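Aminopeptidase C (Lactobacillus rhamnosus, PDB 4K7C) probably removes amino-terminal residues from peptides, acting as a cysteine peptidase of the papain-like C1 family in an assembly of six chains. Local coordinates at residues G174-N177 against L178-K182; A119-P122 against L123-K127; G153-P156 against K157-P161; N385-G388 against E389-E393. All blocks are in the same frame, centred on the assembly; numbering follows the deposited sequence. Where two conformers were deposited one is given.

Contact 1 (G174-N177 against L178-K182)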
loop_
_atom_site.group_PDB
_atom_site.type_symbol
_atom_site.label_atom_id
_atom_site.label_comp_id
_atom_site.label_asym_id
_atom_site.label_seq_id
_atom_site.Cartn_x
_atom_site.Cartn_y
_atom_site.Cartn_z
ATOM N N GLY A 174 11.459 -27.072 -9.873
ATOM C CA GLY A 174 11.228 -28.127 -8.861
ATOM C C GLY A 174 10.650 -29.395 -9.460
ATOM O O GLY A 174 11.095 -30.517 -9.207
ATOM N N LEU A 175 9.629 -29.249 -10.303
ATOM C CA LEU A 175 8.936 -30.421 -10.886
ATOM C C LEU A 175 9.782 -31.055 -11.972
ATOM O O LEU A 175 9.901 -32.278 -11.994
ATOM C CB LEU A 175 7.564 -30.017 -11.504
ATOM C CG LEU A 175 6.741 -31.154 -12.120
ATOM C CD1 LEU A 175 6.412 -32.187 -11.050
ATOM C CD2 LEU A 175 5.490 -30.547 -12.814
ATOM N N LEU A 176 10.514 -30.242 -12.723
ATOM C CA LEU A 176 11.291 -30.838 -13.809
ATOM C C LEU A 176 12.489 -31.620 -13.191
ATOM O O LEU A 176 12.834 -32.713 -13.649
ATOM C CB LEU A 176 11.724 -29.799 -14.830
ATOM C CG LEU A 176 12.563 -30.308 -16.016
ATOM C CD1 LEU A 176 11.759 -31.359 -16.750
ATOM C CD2 LEU A 176 12.866 -29.103 -16.859
ATOM N N ASN A 177 13.079 -31.050 -12.157
ATOM C CA ASN A 177 14.204 -31.719 -11.486
ATOM C C ASN A 177 13.748 -33.030 -10.891
ATOM O O ASN A 177 14.460 -34.036 -10.961
ATOM C CB ASN A 177 14.836 -30.761 -10.460
ATOM C CG ASN A 177 15.698 -29.748 -11.087
ATOM O OD1 ASN A 177 16.051 -29.809 -12.291
ATOM N ND2 ASN A 177 16.063 -28.761 -10.315
ATOM N N LEU A 178 12.530 -33.044 -10.353
ATOM C CA LEU A 178 11.996 -34.263 -9.743
ATOM C C LEU A 178 11.837 -35.322 -10.820
ATOM O O LEU A 178 12.309 -36.479 -10.721
ATOM C CB LEU A 178 10.697 -33.964 -9.095
ATOM C CG LEU A 178 9.751 -35.126 -8.783
ATOM C CD1 LEU A 178 10.413 -36.206 -7.941
ATOM C CD2 LEU A 178 8.445 -34.678 -8.148
ATOM N N LYS A 179 11.255 -34.871 -11.931
ATOM C CA LYS A 179 11.029 -35.759 -13.107
ATOM C C LYS A 179 12.385 -36.352 -13.612
ATOM O O LYS A 179 12.512 -37.586 -13.844
ATOM C CB LYS A 179 10.313 -34.983 -14.233
ATOM C CG LYS A 179 10.102 -35.770 -15.522
ATOM C CD LYS A 179 9.298 -37.031 -15.354
ATOM C CE LYS A 179 8.691 -37.545 -16.656
ATOM N NZ LYS A 179 9.669 -37.675 -17.692
ATOM N N LEU A 180 13.386 -35.507 -13.785
ATOM C CA LEU A 180 14.660 -35.932 -14.308
ATOM C C LEU A 180 15.344 -36.885 -13.379
ATOM O O LEU A 180 15.856 -37.945 -13.823
ATOM C CB LEU A 180 15.571 -34.784 -14.621
ATOM C CG LEU A 180 15.120 -33.801 -15.670
ATOM C CD1 LEU A 180 16.055 -32.611 -15.716
ATOM C CD2 LEU A 180 14.965 -34.497 -17.053
ATOM N N ARG A 181 15.249 -36.607 -12.082
ATOM C CA ARG A 181 15.821 -37.561 -11.088
ATOM C C ARG A 181 15.149 -38.937 -11.068
ATOM O O ARG A 181 15.808 -39.996 -10.989
ATOM C CB ARG A 181 15.822 -36.893 -9.686
ATOM C CG ARG A 181 16.836 -35.821 -9.495
ATOM C CD ARG A 181 16.673 -35.201 -8.110
ATOM N NE ARG A 181 17.619 -34.109 -7.929
ATOM C CZ ARG A 181 17.352 -32.865 -7.555
ATOM N NH1 ARG A 181 16.105 -32.431 -7.319
ATOM N NH2 ARG A 181 18.390 -32.074 -7.344
ATOM N N LYS A 182 13.846 -38.980 -11.173
ATOM C CA LYS A 182 13.076 -40.173 -11.223
ATOM C C LYS A 182 13.483 -40.957 -12.458
ATOM O O LYS A 182 13.635 -42.171 -12.411
ATOM C CB LYS A 182 11.600 -39.869 -11.324
ATOM C CG LYS A 182 10.765 -41.104 -11.531
ATOM C CD LYS A 182 9.293 -40.795 -11.588
ATOM C CE LYS A 182 8.497 -42.110 -11.558
ATOM N NZ LYS A 182 8.470 -42.589 -12.912
HETATM O O HOH W 1 14.978 -29.210 -7.429
#
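L176 and L180 meet one turn apart on the alpha-helix 170-192, where four i to i+4 backbone bonds run from G174-N177 into L178-K182. The tight side belongs to these two leucines. CG of L176 lies 4.2 Å from CD1 of L180, the side chains crossing at a slant, and CG of L180 also comes within 3.2 Å of O of L176. In L176, CG stands anti to the backbone N (chi1 179°), whereas in L180 it lies beside the backbone N (chi1 -62°), which carries the second side chain back over the carbonyl that its own amide already binds (N of L180 to O of L176, 2.9 Å). Helix 96-117 packs against this face, K104 and S108 on L176, F111 and Y112 on L180. L175 and L178 meet through methyl ends, CD1 to CD2 at 4.3 Å, and both turn toward a second subunit, whose F343 packs on L175 and M349 on L178. The polar side, at partly exposed N177, holds a water instead of a leucine pair. The R181 guanidinium is held from outside, by O of L132 and by E359 of the second subunit, and OD1 of N177 bonds to Q136. NH1 of R181 approaches CB of N177 obliquely at 3.8 Å. One water accepts from ND2 of N177 at 3.1 Å and, weakly, from NH1 of R181 at 3.4 Å.

Contact 2 (A119-P122 against L123-K127)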
loop_
_atom_site.group_PDB
_atom_site.type_symbol
_atom_site.label_atom_id
_atom_site.label_comp_id
_atom_site.label_asym_id
_atom_site.label_seq_id
_atom_site.Cartn_x
_atom_site.Cartn_y
_atom_site.Cartn_z
ATOM N N ALA A 119 26.463 -44.126 -16.042
ATOM C CA ALA A 119 25.596 -45.083 -15.403
ATOM C C ALA A 119 26.367 -46.291 -14.816
ATOM O O ALA A 119 25.805 -46.966 -13.976
ATOM C CB ALA A 119 24.574 -45.590 -16.361
ATOM N N ASP A 120 27.602 -46.483 -15.297
ATOM C CA ASP A 120 28.554 -47.519 -14.780
ATOM C C ASP A 120 29.366 -47.033 -13.544
ATOM O O ASP A 120 30.104 -47.791 -12.934
ATOM C CB ASP A 120 29.530 -47.968 -15.909
ATOM C CG ASP A 120 30.333 -46.776 -16.511
ATOM O OD1 ASP A 120 29.916 -45.586 -16.370
ATOM O OD2 ASP A 120 31.374 -47.026 -17.176
ATOM N N GLN A 121 29.198 -45.774 -13.165
ATOM C CA GLN A 121 29.934 -45.202 -12.060
ATOM C C GLN A 121 29.061 -45.170 -10.820
ATOM O O GLN A 121 27.820 -45.093 -10.877
ATOM C CB GLN A 121 30.451 -43.786 -12.411
ATOM C CG GLN A 121 31.385 -43.742 -13.620
ATOM C CD GLN A 121 31.571 -42.317 -14.154
ATOM O OE1 GLN A 121 31.476 -41.348 -13.396
ATOM N NE2 GLN A 121 31.831 -42.179 -15.459
ATOM N N PRO A 122 29.686 -45.283 -9.653
ATOM C CA PRO A 122 28.900 -45.318 -8.437
ATOM C C PRO A 122 28.026 -44.071 -8.303
ATOM O O PRO A 122 28.471 -42.944 -8.647
ATOM C CB PRO A 122 29.967 -45.379 -7.330
ATOM C CG PRO A 122 31.181 -45.912 -8.016
ATOM C CD PRO A 122 31.131 -45.322 -9.394
ATOM N N LEU A 123 26.842 -44.281 -7.760
ATOM C CA LEU A 123 25.888 -43.200 -7.452
ATOM C C LEU A 123 26.439 -42.074 -6.555
ATOM O O LEU A 123 26.078 -40.895 -6.737
ATOM C CB LEU A 123 24.653 -43.811 -6.829
ATOM C CG LEU A 123 23.293 -43.130 -6.846
ATOM C CD1 LEU A 123 22.821 -42.717 -8.276
ATOM C CD2 LEU A 123 22.274 -44.035 -6.160
ATOM N N ASP A 124 27.271 -42.469 -5.575
ATOM C CA ASP A 124 27.946 -41.542 -4.690
ATOM C C ASP A 124 29.276 -40.966 -5.196
ATOM O O ASP A 124 30.014 -40.254 -4.437
ATOM C CB ASP A 124 28.135 -42.206 -3.261
ATOM C CG ASP A 124 29.079 -43.448 -3.247
ATOM O OD1 ASP A 124 29.738 -43.802 -4.246
ATOM O OD2 ASP A 124 29.102 -44.121 -2.201
ATOM N N SER A 125 29.628 -41.273 -6.456
ATOM C CA SER A 125 30.836 -40.690 -7.033
ATOM C C SER A 125 30.641 -39.170 -7.243
ATOM O O SER A 125 29.575 -38.699 -7.370
ATOM C CB SER A 125 31.204 -41.387 -8.324
ATOM O OG SER A 125 30.230 -41.160 -9.332
ATOM N N ARG A 126 31.713 -38.416 -7.207
ATOM C CA ARG A 126 31.632 -36.990 -7.299
ATOM C C ARG A 126 30.903 -36.502 -8.565
ATOM O O ARG A 126 30.086 -35.574 -8.501
ATOM C CB ARG A 126 33.015 -36.411 -7.201
ATOM C CG ARG A 126 33.020 -34.907 -6.921
ATOM C CD ARG A 126 34.436 -34.440 -6.712
ATOM N NE ARG A 126 34.449 -33.018 -6.455
ATOM C CZ ARG A 126 35.541 -32.315 -6.260
ATOM N NH1 ARG A 126 36.751 -32.871 -6.382
ATOM N NH2 ARG A 126 35.441 -31.044 -6.024
ATOM N N LYS A 127 31.148 -37.135 -9.703
ATOM C CA LYS A 127 30.528 -36.647 -10.932
ATOM C C LYS A 127 29.032 -37.015 -10.986
ATOM O O LYS A 127 28.230 -36.244 -11.521
ATOM C CB LYS A 127 31.294 -37.202 -12.160
ATOM C CG LYS A 127 32.597 -36.515 -12.444
ATOM C CD LYS A 127 33.243 -37.206 -13.666
ATOM C CE LYS A 127 34.706 -36.839 -13.834
ATOM N NZ LYS A 127 35.260 -37.516 -15.067
#
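S125 turns its hydroxyl back onto P122 because OG sits between its own backbone N and carbonyl carbon (chi1 66°). The two residues are the ends of a type I beta turn, and S125 holds the N-cap position of helix 126-133. O of P122 is gripped twice. The amide N of S125 gives the turn bond at 3.0 Å, reaching the oxygen from well above the carbonyl plane. OG of S125 donates at 2.6 Å within that plane, with a C=O...OG angle of 158°, so the two donors approach from distinct directions. With an alanine here, O of P122 would probably keep the amide bond alone, and the turn would be less firmly fixed before the helix. Around this core the packing is light: CD of P122 is 4.1 Å from CB of S125, and CB of Q121 lies 4.1 Å from OG of S125. The turn also faces a second subunit, where O of D124 pairs with R126 of that chain and R126 here returns the same bond to its D124. K127, the second residue of the helix, forms a salt bridge with E280. OD1 of D124 comes 3.5 Å from CB of P122, on the same side of the proline ring as CB of S125.

Contact 3 (G153-P156 against K157-P161)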
loop_
_atom_site.group_PDB
_atom_site.type_symbol
_atom_site.label_atom_id
_atom_site.label_comp_id
_atom_site.label_asym_id
_atom_site.label_seq_id
_atom_site.Cartn_x
_atom_site.Cartn_y
_atom_site.Cartn_z
ATOM N N GLY A 153 16.435 -20.826 -33.957
ATOM C CA GLY A 153 16.241 -19.424 -34.289
ATOM C C GLY A 153 15.690 -18.600 -33.166
ATOM O O GLY A 153 16.035 -18.861 -32.022
ATOM N N ILE A 154 14.930 -17.586 -33.482
ATOM C CA ILE A 154 14.409 -16.686 -32.465
ATOM C C ILE A 154 13.137 -16.063 -33.020
ATOM O O ILE A 154 12.881 -16.053 -34.237
ATOM C CB ILE A 154 15.492 -15.634 -31.992
ATOM C CG1 ILE A 154 15.145 -15.000 -30.602
ATOM C CG2 ILE A 154 15.758 -14.538 -33.030
ATOM C CD1 ILE A 154 14.868 -15.996 -29.478
ATOM N N VAL A 155 12.339 -15.522 -32.120
ATOM C CA VAL A 155 11.120 -14.811 -32.437
ATOM C C VAL A 155 10.977 -13.489 -31.635
ATOM O O VAL A 155 11.556 -13.364 -30.537
ATOM C CB VAL A 155 9.863 -15.697 -32.247
ATOM C CG1 VAL A 155 9.984 -16.977 -33.051
ATOM C CG2 VAL A 155 9.554 -15.994 -30.784
ATOM N N PRO A 156 10.206 -12.546 -32.167
ATOM C CA PRO A 156 9.786 -11.397 -31.365
ATOM C C PRO A 156 9.122 -11.848 -30.071
ATOM O O PRO A 156 8.416 -12.821 -29.989
ATOM C CB PRO A 156 8.759 -10.726 -32.251
ATOM C CG PRO A 156 9.154 -11.103 -33.640
ATOM C CD PRO A 156 9.463 -12.552 -33.461
ATOM N N LYS A 157 9.294 -11.036 -29.050
ATOM C CA LYS A 157 8.620 -11.235 -27.794
ATOM C C LYS A 157 7.102 -11.368 -27.921
ATOM O O LYS A 157 6.504 -12.243 -27.322
ATOM C CB LYS A 157 9.044 -10.120 -26.785
ATOM C CG LYS A 157 8.623 -10.498 -25.333
ATOM C CD LYS A 157 8.765 -9.312 -24.418
ATOM C CE LYS A 157 8.414 -9.637 -23.019
ATOM N NZ LYS A 157 9.340 -10.758 -22.635
ATOM N N SER A 158 6.470 -10.530 -28.717
ATOM C CA SER A 158 5.029 -10.601 -28.940
ATOM C C SER A 158 4.556 -11.916 -29.477
ATOM O O SER A 158 3.427 -12.236 -29.314
ATOM C CB SER A 158 4.551 -9.495 -29.899
ATOM O OG SER A 158 5.120 -9.670 -31.185
ATOM N N VAL A 159 5.465 -12.690 -30.093
ATOM C CA VAL A 159 5.103 -13.935 -30.756
ATOM C C VAL A 159 5.184 -15.159 -29.847
ATOM O O VAL A 159 4.466 -16.169 -30.086
ATOM C CB VAL A 159 5.998 -14.098 -32.021
ATOM C CG1 VAL A 159 5.811 -15.460 -32.666
ATOM C CG2 VAL A 159 5.649 -13.031 -33.053
HETATM N N MSE A 160 5.993 -15.084 -28.805
HETATM C CA MSE A 160 6.025 -16.072 -27.735
HETATM C C MSE A 160 6.174 -15.316 -26.386
HETATM O O MSE A 160 7.295 -15.155 -25.871
HETATM C CB MSE A 160 7.096 -17.132 -27.790
HETATM C CG MSE A 160 6.619 -18.205 -26.884
HETATM SE SE MSE A 160 7.831 -19.778 -26.951
HETATM C CE MSE A 160 6.831 -21.052 -25.881
ATOM N N PRO A 161 5.058 -14.784 -25.907
ATOM C CA PRO A 161 5.051 -14.004 -24.678
ATOM C C PRO A 161 5.409 -14.813 -23.434
ATOM O O PRO A 161 5.371 -16.099 -23.405
ATOM C CB PRO A 161 3.593 -13.515 -24.562
ATOM C CG PRO A 161 2.915 -13.793 -25.828
ATOM C CD PRO A 161 3.717 -14.897 -26.491
#
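V155 and P156 receive V159 and M160 as the chain folds back on itself. V159 touches both residues, one methyl on each. Its CG1 is anti to the backbone N (chi1 172°) and reaches CB of V155 at 4.1 Å, while CG2, beside the backbone N, lies 3.9 Å from CD of P156. The proline ring and the valine stand side by side and point the same way. V155 has CG1 beside its backbone N (chi1 -55°), which places CG2 between N and the carbonyl carbon and sets it 4.0 Å from CB of M160, the two side chains crossing. This fold-back is a turn in the long loop between helices 142-152 and 170-192: residues 157-159 take helical backbone angles, and N of V159 bonds to O of P156 at 3.0 Å, approaching from above the carbonyl plane. M160, a selenomethionine of the labelled derivative, runs extended beyond CG and carries its selenium away from V155 and P156. F226 of strand 226-231 packs on V155, P156 and V159, and F248 of helix 245-253 on P156. The K157 chain bends at its last torsion, and NZ bonds to Q96. OG of S158 lies 3.9 Å from CB of P156 and also bonds a glycerol, probably from the crystallisation liquor.

Contact 4 (N385-G388 against E389-E393)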
loop_
_atom_site.group_PDB
_atom_site.type_symbol
_atom_site.label_atom_id
_atom_site.label_comp_id
_atom_site.label_asym_id
_atom_site.label_seq_id
_atom_site.Cartn_x
_atom_site.Cartn_y
_atom_site.Cartn_z
ATOM N N ASN A 385 21.409 -3.891 -17.438
ATOM C CA ASN A 385 20.921 -4.996 -16.631
ATOM C C ASN A 385 19.564 -5.422 -17.159
ATOM O O ASN A 385 19.077 -4.810 -18.078
ATOM C CB ASN A 385 20.864 -4.688 -15.122
ATOM C CG ASN A 385 21.041 -5.945 -14.234
ATOM O OD1 ASN A 385 20.981 -7.096 -14.663
ATOM N ND2 ASN A 385 21.275 -5.698 -12.949
ATOM N N SER A 386 19.047 -6.534 -16.638
ATOM C CA SER A 386 17.784 -7.175 -17.106
ATOM C C SER A 386 16.832 -7.386 -15.925
ATOM O O SER A 386 16.141 -8.423 -15.777
ATOM C CB SER A 386 18.070 -8.516 -17.829
ATOM O OG SER A 386 18.847 -9.425 -17.055
ATOM N N TRP A 387 16.825 -6.398 -15.022
ATOM C CA TRP A 387 15.983 -6.433 -13.835
ATOM C C TRP A 387 14.902 -5.384 -13.871
ATOM O O TRP A 387 14.326 -5.041 -12.810
ATOM C CB TRP A 387 16.840 -6.226 -12.557
ATOM C CG TRP A 387 17.780 -7.311 -12.283
ATOM C CD1 TRP A 387 17.821 -8.586 -12.864
ATOM C CD2 TRP A 387 18.897 -7.267 -11.336
ATOM N NE1 TRP A 387 18.870 -9.283 -12.313
ATOM C CE2 TRP A 387 19.563 -8.499 -11.415
ATOM C CE3 TRP A 387 19.370 -6.295 -10.454
ATOM C CZ2 TRP A 387 20.651 -8.817 -10.602
ATOM C CZ3 TRP A 387 20.524 -6.578 -9.659
ATOM C CH2 TRP A 387 21.166 -7.819 -9.767
ATOM N N GLY A 388 14.645 -4.831 -15.060
ATOM C CA GLY A 388 13.666 -3.760 -15.290
ATOM C C GLY A 388 14.212 -2.407 -14.839
ATOM O O GLY A 388 15.385 -2.252 -14.369
ATOM N N GLU A 389 13.343 -1.437 -14.923
ATOM C CA GLU A 389 13.745 0.003 -14.836
ATOM C C GLU A 389 13.793 0.600 -13.443
ATOM O O GLU A 389 14.254 1.743 -13.297
ATOM C CB GLU A 389 12.796 0.899 -15.633
ATOM C CG GLU A 389 12.784 0.640 -17.098
ATOM C CD GLU A 389 12.012 1.671 -17.891
ATOM O OE1 GLU A 389 10.898 2.106 -17.415
ATOM O OE2 GLU A 389 12.506 2.000 -19.010
ATOM N N LYS A 390 13.348 -0.136 -12.438
ATOM C CA LYS A 390 13.306 0.436 -11.100
ATOM C C LYS A 390 14.531 0.200 -10.228
ATOM O O LYS A 390 14.464 0.475 -9.007
ATOM C CB LYS A 390 12.075 -0.083 -10.396
ATOM C CG LYS A 390 10.800 0.411 -11.101
ATOM C CD LYS A 390 9.587 -0.226 -10.445
ATOM C CE LYS A 390 8.342 0.572 -10.850
ATOM N NZ LYS A 390 7.103 -0.232 -10.641
ATOM N N VAL A 391 15.617 -0.297 -10.837
ATOM C CA VAL A 391 16.943 -0.369 -10.207
ATOM C C VAL A 391 17.880 0.412 -11.107
ATOM O O VAL A 391 17.660 0.563 -12.322
ATOM C CB VAL A 391 17.483 -1.806 -9.980
ATOM C CG1 VAL A 391 16.657 -2.574 -9.009
ATOM C CG2 VAL A 391 17.474 -2.555 -11.336
ATOM N N GLY A 392 18.949 0.911 -10.495
ATOM C CA GLY A 392 19.975 1.673 -11.163
ATOM C C GLY A 392 19.375 2.904 -11.804
ATOM O O GLY A 392 18.404 3.515 -11.314
ATOM N N GLU A 393 19.943 3.257 -12.940
ATOM C CA GLU A 393 19.535 4.413 -13.757
ATOM C C GLU A 393 18.667 3.899 -14.924
ATOM O O GLU A 393 19.178 3.493 -15.925
ATOM C CB GLU A 393 20.795 5.138 -14.229
ATOM C CG GLU A 393 20.581 6.524 -14.810
ATOM C CD GLU A 393 20.023 7.520 -13.768
ATOM O OE1 GLU A 393 20.387 7.430 -12.570
ATOM O OE2 GLU A 393 19.194 8.371 -14.178
HETATM O O HOH W 2 12.803 -2.906 -11.873
#
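W387 sets its CB against CG2 of V391 at 3.9 Å, the methyl group lying at the edge of the indole, near its plane. The two belong to the loop between strands 377-384 and 396-400 that opens with the Asn-Ser-Trp-Gly sequence of papain-like peptidases. V391 has CG1 beside its backbone N (chi1 -65°), which puts CG2 between N and the carbonyl carbon and lets it touch O of G388 as well, at 3.7 Å. On one indole face, ND2 of N385 sits 3.1 Å above the plane, displaced toward the rim. OD1 of N385 accepts from N of S386 at 2.8 Å, the donor standing almost at right angles to the C=O bond (95°), and it is also bonded to NE2 of H364. W387 meets the ring of H364 with its plane turned by about 25°, and F397 touches the indole at a steep angle. This Asn-His pair under a tryptophan, with Q64 bonded to OG of S386, is consistent with the active-site arrangement of papain. G388 has a positive phi, a conformation glycine adopts readily. No direct hydrogen bond joins N385-G388 to E389-E393; instead a water donates to O of W387 at 2.8 Å and accepts from N of K390 at 2.9 Å.

Along the chain the order is contact 2, contact 3, contact 1, contact 4. Contact 2 precedes and enters helix 126-133, contact 3 lies in the loop that leads from helix 142-152 to helix 170-192, and contact 1 is on that last helix. Contacts 1 and 2 have centres about 19 Å apart and both touch the second subunit, so this region is an interface of the assembly, whereas contact 3 packs on a third subunit. Contact 4, between two strands, touches no other chain. It is about 22 Å from contact 3 and about 43 Å from contact 2, centre to centre, so the likely active-site loop is well away from contacts 1 and 2, where the second subunit packs.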